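Methylxanthine N1-demethylase NdmA (Pseudomonas putida, PDB 6ICN) removes the N1-methyl group of caffeine and related methylxanthines as a Rieske non-heme iron oxygenase, giving theobromine and formaldehyde from caffeine. Local coordinates at residues 258-270 / 279-291. Sequence-based numbering, arbitrary orientation.
With CFF (caffeine), chain F.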
ATOM      1  N   TYR A 258       4.931  30.362  34.326  1.00 37.30           N
ATOM      2  CA  TYR A 258       4.994  30.236  35.781  1.00 38.93           C
ATOM      3  C   TYR A 258       6.161  29.356  36.217  1.00 43.66           C
ATOM      4  O   TYR A 258       6.882  29.694  37.166  1.00 39.96           O
ATOM      5  CB  TYR A 258       3.684  29.657  36.319  1.00 36.86           C
ATOM      6  CG  TYR A 258       2.455  30.518  36.109  1.00 42.19           C
ATOM      7  CD1 TYR A 258       2.549  31.907  36.043  1.00 38.97           C
ATOM      8  CD2 TYR A 258       1.196  29.938  35.987  1.00 40.36           C
ATOM      9  CE1 TYR A 258       1.421  32.693  35.856  1.00 40.39           C
ATOM     10  CE2 TYR A 258       0.062  30.714  35.797  1.00 42.48           C
ATOM     11  CZ  TYR A 258       0.180  32.089  35.735  1.00 40.97           C
ATOM     12  OH  TYR A 258      -0.947  32.859  35.549  1.00 38.13           O
ATOM     13  N   SER A 259       6.360  28.220  35.538  1.00 39.29           N
ATOM     14  CA  SER A 259       7.303  27.213  36.019  1.00 41.69           C
ATOM     15  C   SER A 259       8.755  27.666  35.897  1.00 45.09           C
ATOM     16  O   SER A 259       9.586  27.298  36.735  1.00 45.90           O
ATOM     17  CB  SER A 259       7.106  25.905  35.253  1.00 41.50           C
ATOM     18  OG  SER A 259       7.350  26.097  33.868  1.00 42.56           O
ATOM     19  N   SER A 260       9.084  28.445  34.867  1.00 41.64           N
ATOM     20  CA  SER A 260      10.467  28.797  34.585  1.00 41.42           C
ATOM     21  C   SER A 260      10.774  30.282  34.719  1.00 42.64           C
ATOM     22  O   SER A 260      11.950  30.653  34.626  1.00 43.36           O
ATOM     23  CB  SER A 260      10.847  28.345  33.166  1.00 43.47           C
ATOM     24  OG  SER A 260       9.959  28.918  32.217  1.00 40.44           O
ATOM     25  N   SER A 261       9.764  31.132  34.927  1.00 40.24           N
ATOM     26  CA  SER A 261       9.941  32.587  35.012  1.00 39.27           C
ATOM     27  C   SER A 261      10.685  33.135  33.795  1.00 41.40           C
ATOM     28  O   SER A 261      11.609  33.945  33.915  1.00 43.22           O
ATOM     29  CB  SER A 261      10.652  32.980  36.309  1.00 40.41           C
ATOM     30  OG  SER A 261       9.802  32.773  37.423  1.00 43.97           O
ATOM     31  N   SER A 262      10.262  32.698  32.606  1.00 36.01           N
ATOM     32  CA  SER A 262      10.927  33.104  31.373  1.00 33.01           C
ATOM     33  C   SER A 262       9.900  33.271  30.258  1.00 30.25           C
ATOM     34  O   SER A 262       8.800  32.712  30.308  1.00 34.22           O
ATOM     35  CB  SER A 262      12.001  32.093  30.972  1.00 34.61           C
ATOM     36  OG  SER A 262      11.483  30.776  30.969  1.00 38.51           O
ATOM     37  N   LEU A 263      10.281  34.049  29.248  1.00 26.56           N
ATOM     38  CA  LEU A 263       9.369  34.409  28.166  1.00 25.74           C
ATOM     39  C   LEU A 263       9.329  33.309  27.105  1.00 26.06           C
ATOM     40  O   LEU A 263      10.359  32.738  26.741  1.00 25.85           O
ATOM     41  CB  LEU A 263       9.800  35.735  27.537  1.00 26.84           C
ATOM     42  CG  LEU A 263       8.952  36.288  26.385  1.00 28.47           C
ATOM     43  CD1 LEU A 263       7.514  36.529  26.832  1.00 28.69           C
ATOM     44  CD2 LEU A 263       9.560  37.558  25.806  1.00 31.42           C
ATOM     45  N   HIS A 264       8.121  32.989  26.646  1.00 24.50           N
ATOM     46  CA  HIS A 264       7.895  32.026  25.569  1.00 24.59           C
ATOM     47  C   HIS A 264       6.830  32.636  24.670  1.00 25.62           C
ATOM     48  O   HIS A 264       5.769  33.028  25.162  1.00 25.94           O
ATOM     49  CB  HIS A 264       7.454  30.665  26.141  1.00 24.42           C
ATOM     50  CG  HIS A 264       7.525  29.521  25.169  1.00 24.91           C
ATOM     51  ND1 HIS A 264       8.524  28.567  25.205  1.00 25.80           N
ATOM     52  CD2 HIS A 264       6.699  29.161  24.156  1.00 24.68           C
ATOM     53  CE1 HIS A 264       8.317  27.679  24.246  1.00 26.44           C
ATOM     54  NE2 HIS A 264       7.213  28.013  23.600  1.00 26.25           N
ATOM     55  N   VAL A 265       7.112  32.766  23.372  1.00 21.43           N
ATOM     56  CA  VAL A 265       6.203  33.427  22.439  1.00 20.27           C
ATOM     57  C   VAL A 265       5.739  32.411  21.402  1.00 22.15           C
ATOM     58  O   VAL A 265       6.565  31.704  20.816  1.00 20.32           O
ATOM     59  CB  VAL A 265       6.870  34.624  21.740  1.00 21.86           C
ATOM     60  CG1 VAL A 265       5.867  35.349  20.854  1.00 22.04           C
ATOM     61  CG2 VAL A 265       7.487  35.582  22.772  1.00 23.75           C
ATOM     62  N   LEU A 266       4.432  32.355  21.168  1.00 20.25           N
ATOM     63  CA  LEU A 266       3.850  31.519  20.123  1.00 19.20           C
ATOM     64  C   LEU A 266       3.233  32.417  19.063  1.00 19.90           C
ATOM     65  O   LEU A 266       2.397  33.274  19.375  1.00 21.90           O
ATOM     66  CB  LEU A 266       2.785  30.575  20.681  1.00 19.67           C
ATOM     67  CG  LEU A 266       3.248  29.649  21.799  1.00 24.48           C
ATOM     68  CD1 LEU A 266       2.032  29.116  22.539  1.00 28.14           C
ATOM     69  CD2 LEU A 266       4.077  28.495  21.227  1.00 23.70           C
ATOM     70  N   PHE A 267       3.638  32.226  17.814  1.00 18.85           N
ATOM     71  CA  PHE A 267       3.091  32.991  16.702  1.00 19.03           C
ATOM     72  C   PHE A 267       2.437  31.991  15.764  1.00 20.16           C
ATOM     73  O   PHE A 267       3.119  31.158  15.149  1.00 18.39           O
ATOM     74  CB  PHE A 267       4.183  33.803  16.004  1.00 17.47           C
ATOM     75  CG  PHE A 267       3.712  34.564  14.798  1.00 19.51           C
ATOM     76  CD1 PHE A 267       3.022  35.768  14.933  1.00 19.94           C
ATOM     77  CD2 PHE A 267       3.973  34.089  13.520  1.00 19.03           C
ATOM     78  CE1 PHE A 267       2.615  36.473  13.820  1.00 18.64           C
ATOM     79  CE2 PHE A 267       3.560  34.794  12.381  1.00 20.76           C
ATOM     80  CZ  PHE A 267       2.880  35.989  12.531  1.00 21.26           C
ATOM     81  N   ASN A 268       1.115  32.042  15.681  1.00 17.30           N
ATOM     82  CA  ASN A 268       0.366  31.081  14.882  1.00 17.69           C
ATOM     83  C   ASN A 268      -0.450  31.827  13.840  1.00 18.78           C
ATOM     84  O   ASN A 268      -1.156  32.786  14.171  1.00 18.32           O
ATOM     85  CB  ASN A 268      -0.540  30.217  15.774  1.00 20.71           C
ATOM     86  CG  ASN A 268      -1.083  28.994  15.034  1.00 27.88           C
ATOM     87  OD1 ASN A 268      -2.184  29.049  14.482  1.00 25.97           O
ATOM     88  ND2 ASN A 268      -0.295  27.890  14.996  1.00 20.79           N
ATOM     89  N   VAL A 269      -0.347  31.407  12.580  1.00 17.07           N
ATOM     90  CA  VAL A 269      -1.125  32.034  11.511  1.00 16.64           C
ATOM     91  C   VAL A 269      -1.577  30.970  10.508  1.00 20.31           C
ATOM     92  O   VAL A 269      -0.841  30.025  10.198  1.00 18.08           O
ATOM     93  CB  VAL A 269      -0.319  33.176  10.844  1.00 18.20           C
ATOM     94  CG1 VAL A 269       1.045  32.667  10.295  1.00 19.61           C
ATOM     95  CG2 VAL A 269      -1.145  33.887   9.763  1.00 16.85           C
ATOM     96  N   SER A 270      -2.804  31.119  10.010  1.00 19.94           N
ATOM     97  CA  SER A 270      -3.408  30.168   9.081  1.00 20.11           C
ATOM     98  C   SER A 270      -3.449  30.764   7.680  1.00 22.02           C
ATOM     99  O   SER A 270      -3.930  31.890   7.497  1.00 24.28           O
ATOM    100  CB  SER A 270      -4.839  29.789   9.499  1.00 18.97           C
ATOM    101  OG  SER A 270      -4.908  29.253  10.808  1.00 21.79           O
ATOM    102  N   LYS A 279      -3.467  25.783   5.653  1.00 16.13           N
ATOM    103  CA  LYS A 279      -2.058  25.474   5.849  1.00 16.84           C
ATOM    104  C   LYS A 279      -1.589  26.377   6.978  1.00 18.43           C
ATOM    105  O   LYS A 279      -1.630  27.612   6.855  1.00 19.12           O
ATOM    106  CB  LYS A 279      -1.269  25.713   4.558  1.00 17.23           C
ATOM    107  CG  LYS A 279       0.228  25.493   4.685  1.00 15.51           C
ATOM    108  CD  LYS A 279       0.900  25.872   3.359  1.00 16.83           C
ATOM    109  CE  LYS A 279       2.389  25.542   3.413  1.00 19.56           C
ATOM    110  NZ  LYS A 279       3.059  25.826   2.086  1.00 19.19           N
ATOM    111  N   ASN A 280      -1.201  25.775   8.096  1.00 15.58           N
ATOM    112  CA  ASN A 280      -0.977  26.513   9.327  1.00 16.24           C
ATOM    113  C   ASN A 280       0.507  26.608   9.653  1.00 16.48           C
ATOM    114  O   ASN A 280       1.272  25.671   9.414  1.00 17.77           O
ATOM    115  CB  ASN A 280      -1.753  25.870  10.473  1.00 17.19           C
ATOM    116  CG  ASN A 280      -3.238  25.813  10.164  1.00 18.95           C
ATOM    117  OD1 ASN A 280      -3.920  26.843  10.198  1.00 20.62           O
ATOM    118  ND2 ASN A 280      -3.735  24.631   9.798  1.00 18.61           N
ATOM    119  N   PHE A 281       0.907  27.751  10.207  1.00 15.50           N
ATOM    120  CA  PHE A 281       2.295  28.022  10.552  1.00 15.79           C
ATOM    121  C   PHE A 281       2.400  28.330  12.039  1.00 17.05           C
ATOM    122  O   PHE A 281       1.591  29.097  12.578  1.00 17.56           O
ATOM    123  CB  PHE A 281       2.837  29.206   9.728  1.00 16.15           C
ATOM    124  CG  PHE A 281       2.745  29.004   8.232  1.00 14.63           C
ATOM    125  CD1 PHE A 281       1.562  29.295   7.544  1.00 15.41           C
ATOM    126  CD2 PHE A 281       3.834  28.515   7.509  1.00 15.89           C
ATOM    127  CE1 PHE A 281       1.469  29.111   6.161  1.00 15.60           C
ATOM    128  CE2 PHE A 281       3.746  28.318   6.119  1.00 17.21           C
ATOM    129  CZ  PHE A 281       2.571  28.609   5.445  1.00 17.29           C
ATOM    130  N   LEU A 282       3.391  27.731  12.698  1.00 15.36           N
ATOM    131  CA  LEU A 282       3.756  28.076  14.066  1.00 16.54           C
ATOM    132  C   LEU A 282       5.229  28.452  14.106  1.00 16.77           C
ATOM    133  O   LEU A 282       6.091  27.692  13.636  1.00 18.50           O
ATOM    134  CB  LEU A 282       3.505  26.921  15.052  1.00 15.98           C
ATOM    135  CG  LEU A 282       3.950  27.252  16.494  1.00 17.85           C
ATOM    136  CD1 LEU A 282       3.023  28.312  17.100  1.00 18.72           C
ATOM    137  CD2 LEU A 282       4.005  26.004  17.384  1.00 21.70           C
ATOM    138  N   ILE A 283       5.508  29.635  14.636  1.00 15.62           N
ATOM    139  CA  ILE A 283       6.858  30.054  14.984  1.00 14.91           C
ATOM    140  C   ILE A 283       6.871  30.255  16.490  1.00 17.12           C
ATOM    141  O   ILE A 283       5.948  30.872  17.035  1.00 18.15           O
ATOM    142  CB  ILE A 283       7.249  31.359  14.268  1.00 16.42           C
ATOM    143  CG1 ILE A 283       7.007  31.250  12.767  1.00 17.45           C
ATOM    144  CG2 ILE A 283       8.715  31.706  14.539  1.00 17.18           C
ATOM    145  CD1 ILE A 283       7.319  32.522  12.007  1.00 18.39           C
ATOM    146  N   PHE A 284       7.893  29.744  17.173  1.00 16.33           N
ATOM    147  CA  PHE A 284       7.933  29.959  18.612  1.00 16.82           C
ATOM    148  C   PHE A 284       9.316  30.428  19.030  1.00 19.89           C
ATOM    149  O   PHE A 284      10.332  30.049  18.435  1.00 20.10           O
ATOM    150  CB  PHE A 284       7.488  28.713  19.432  1.00 19.69           C
ATOM    151  CG  PHE A 284       8.411  27.535  19.328  1.00 19.87           C
ATOM    152  CD1 PHE A 284       8.262  26.610  18.311  1.00 17.63           C
ATOM    153  CD2 PHE A 284       9.415  27.345  20.265  1.00 18.56           C
ATOM    154  CE1 PHE A 284       9.105  25.515  18.229  1.00 19.66           C
ATOM    155  CE2 PHE A 284      10.281  26.260  20.178  1.00 19.96           C
ATOM    156  CZ  PHE A 284      10.125  25.345  19.157  1.00 19.79           C
ATOM    157  N   ALA A 285       9.328  31.284  20.051  1.00 19.63           N
ATOM    158  CA  ALA A 285      10.553  31.912  20.531  1.00 18.87           C
ATOM    159  C   ALA A 285      10.653  31.725  22.031  1.00 22.18           C
ATOM    160  O   ALA A 285       9.636  31.751  22.734  1.00 22.65           O
ATOM    161  CB  ALA A 285      10.597  33.408  20.205  1.00 19.52           C
ATOM    162  N   ARG A 286      11.875  31.523  22.528  1.00 21.27           N
ATOM    163  CA  ARG A 286      12.000  31.297  23.959  1.00 21.18           C
ATOM    164  C   ARG A 286      13.256  31.958  24.495  1.00 22.78           C
ATOM    165  O   ARG A 286      14.297  31.989  23.831  1.00 22.44           O
ATOM    166  CB  ARG A 286      11.997  29.802  24.314  1.00 19.61           C
ATOM    167  CG  ARG A 286      13.163  28.984  23.755  1.00 21.07           C
ATOM    168  CD  ARG A 286      12.789  27.509  23.867  1.00 23.73           C
ATOM    169  NE  ARG A 286      13.923  26.596  23.759  1.00 21.07           N
ATOM    170  CZ  ARG A 286      14.436  26.169  22.613  1.00 19.51           C
ATOM    171  NH1 ARG A 286      13.942  26.595  21.452  1.00 20.30           N
ATOM    172  NH2 ARG A 286      15.444  25.297  22.625  1.00 19.01           N
ATOM    173  N   GLU A 287      13.125  32.481  25.715  1.00 23.00           N
ATOM    174  CA  GLU A 287      14.230  33.128  26.411  1.00 27.49           C
ATOM    175  C   GLU A 287      15.204  32.104  26.977  1.00 27.70           C
ATOM    176  O   GLU A 287      16.427  32.254  26.841  1.00 28.63           O
ATOM    177  CB  GLU A 287      13.660  34.014  27.519  1.00 26.35           C
ATOM    178  CG  GLU A 287      14.685  34.823  28.269  1.00 29.94           C
ATOM    179  CD  GLU A 287      14.034  35.680  29.343  1.00 40.30           C
ATOM    180  OE1 GLU A 287      12.863  35.408  29.706  1.00 35.93           O
ATOM    181  OE2 GLU A 287      14.696  36.626  29.818  1.00 44.56           O
ATOM    182  N   GLN A 288      14.679  31.052  27.609  1.00 25.62           N
ATOM    183  CA  GLN A 288      15.495  29.936  28.093  1.00 28.93           C
ATOM    184  C   GLN A 288      15.678  28.960  26.938  1.00 27.95           C
ATOM    185  O   GLN A 288      14.756  28.218  26.590  1.00 28.11           O
ATOM    186  CB  GLN A 288      14.836  29.270  29.297  1.00 31.26           C
ATOM    187  CG  GLN A 288      15.027  30.033  30.604  1.00 40.34           C
ATOM    188  CD  GLN A 288      14.396  29.326  31.794  1.00 42.97           C
ATOM    189  OE1 GLN A 288      13.796  28.254  31.654  1.00 44.69           O
ATOM    190  NE2 GLN A 288      14.528  29.926  32.980  1.00 47.35           N
ATOM    191  N   SER A 289      16.866  28.956  26.330  1.00 28.07           N
ATOM    192  CA  SER A 289      17.040  28.256  25.062  1.00 28.90           C
ATOM    193  C   SER A 289      18.216  27.282  25.076  1.00 27.76           C
ATOM    194  O   SER A 289      18.680  26.867  24.003  1.00 31.68           O
ATOM    195  CB  SER A 289      17.209  29.249  23.916  1.00 27.84           C
ATOM    196  OG  SER A 289      18.364  30.063  24.086  1.00 31.66           O
ATOM    197  N   ASP A 290      18.713  26.906  26.254  1.00 31.51           N
ATOM    198  CA  ASP A 290      19.782  25.918  26.316  1.00 33.89           C
ATOM    199  C   ASP A 290      19.257  24.489  26.181  1.00 32.57           C
ATOM    200  O   ASP A 290      20.055  23.559  26.021  1.00 34.00           O
ATOM    201  CB  ASP A 290      20.550  26.070  27.631  1.00 35.22           C
ATOM    202  CG  ASP A 290      19.615  26.121  28.851  1.00 47.03           C
ATOM    203  OD1 ASP A 290      18.693  26.947  28.894  1.00 50.15           O
ATOM    204  OD2 ASP A 290      19.822  25.267  29.745  1.00 55.84           O
ATOM    205  N   ASP A 291      17.938  24.296  26.207  1.00 27.05           N
ATOM    206  CA  ASP A 291      17.336  22.980  26.087  1.00 25.02           C
ATOM    207  C   ASP A 291      17.124  22.638  24.614  1.00 23.43           C
ATOM    208  O   ASP A 291      17.462  23.406  23.713  1.00 21.79           O
ATOM    209  CB  ASP A 291      16.024  22.945  26.857  1.00 21.99           C
ATOM    210  CG  ASP A 291      15.060  24.048  26.420  1.00 21.70           C
ATOM    211  OD1 ASP A 291      15.388  24.819  25.491  1.00 22.37           O
ATOM    212  OD2 ASP A 291      13.973  24.134  27.015  1.00 24.42           O
TER
HETATM  213  N1  CFF F 402      -2.133  27.079  22.258  1.00 27.43           N
HETATM  214  C2  CFF F 402      -1.758  27.483  23.514  1.00 30.14           C
HETATM  215  C10 CFF F 402      -3.425  27.478  21.730  1.00 27.58           C
HETATM  216  C6  CFF F 402      -1.324  26.318  21.516  1.00 27.94           C
HETATM  217  N3  CFF F 402      -0.553  27.111  24.016  1.00 30.34           N
HETATM  218  O11 CFF F 402      -2.488  28.161  24.171  1.00 27.76           O
HETATM  219  C12 CFF F 402      -0.144  27.533  25.352  1.00 29.20           C
HETATM  220  C4  CFF F 402       0.269  26.338  23.268  1.00 29.57           C
HETATM  221  C5  CFF F 402      -0.096  25.947  22.031  1.00 25.65           C
HETATM  222  N9  CFF F 402       1.491  25.837  23.514  1.00 32.45           N
HETATM  223  O13 CFF F 402      -1.658  25.966  20.417  1.00 25.79           O
HETATM  224  N7  CFF F 402       0.908  25.213  21.515  1.00 26.44           N
HETATM  225  C8  CFF F 402       1.882  25.145  22.430  1.00 27.13           C
HETATM  226  C14 CFF F 402       1.188  24.505  20.278  1.00 28.08           C
HETATM  227  O   HOH W   1      11.634  30.600  28.110  1.00 26.99           O
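His264 and Phe284 lie with ring planes only 6° apart but slid past each other, centroids 5.9 Å apart, so the imidazole meets the phenyl chiefly at Phe284 CD2. Carbonyl O of Ala285 sits over one imidazole face, offset toward the rim. Leu266 shares this side of the sheet: CD2 rests on Phe284 CB at 3.9 Å, while CD1 reaches caffeine C4 at 3.4 Å. Phe284 CG stands between backbone N and carbonyl carbon (chi1 67°), which puts the ring's CD2 beside His264 CE1 and NE2; Phe284 CB also touches Val265 O. Further along, Asn268 and Leu282 cross at about a right angle, Asn268 ND2 being hydrogen-bonded to Tyr173 OH; Ser270 OG then donates to Asn280 OD1 at 2.7 Å, nearly along the C=O axis. The other face is apolar: the Phe267 ring lies alongside Ile283, Phe267 CD2 4.0 Å from Ile283 CD1, and Val269 CG1 packs on Phe281 CB. At the open end, the Glu287 side chain runs out straight to 258-270, where OE1 accepts from Leu263 N at 3.0 Å, and a water links Ser262 OG, Leu263 O and Gln288 N. Backbone pairs from Val265–Ala285 to Val269–Phe281 alternate hydrogen-bonded and non-hydrogen-bonded. Strands 263-274 and 277-286 thus form an antiparallel beta hairpin in the C-terminal oxygenase domain's sheet, from which Leu266 contributes one wall residue of the caffeine pocket.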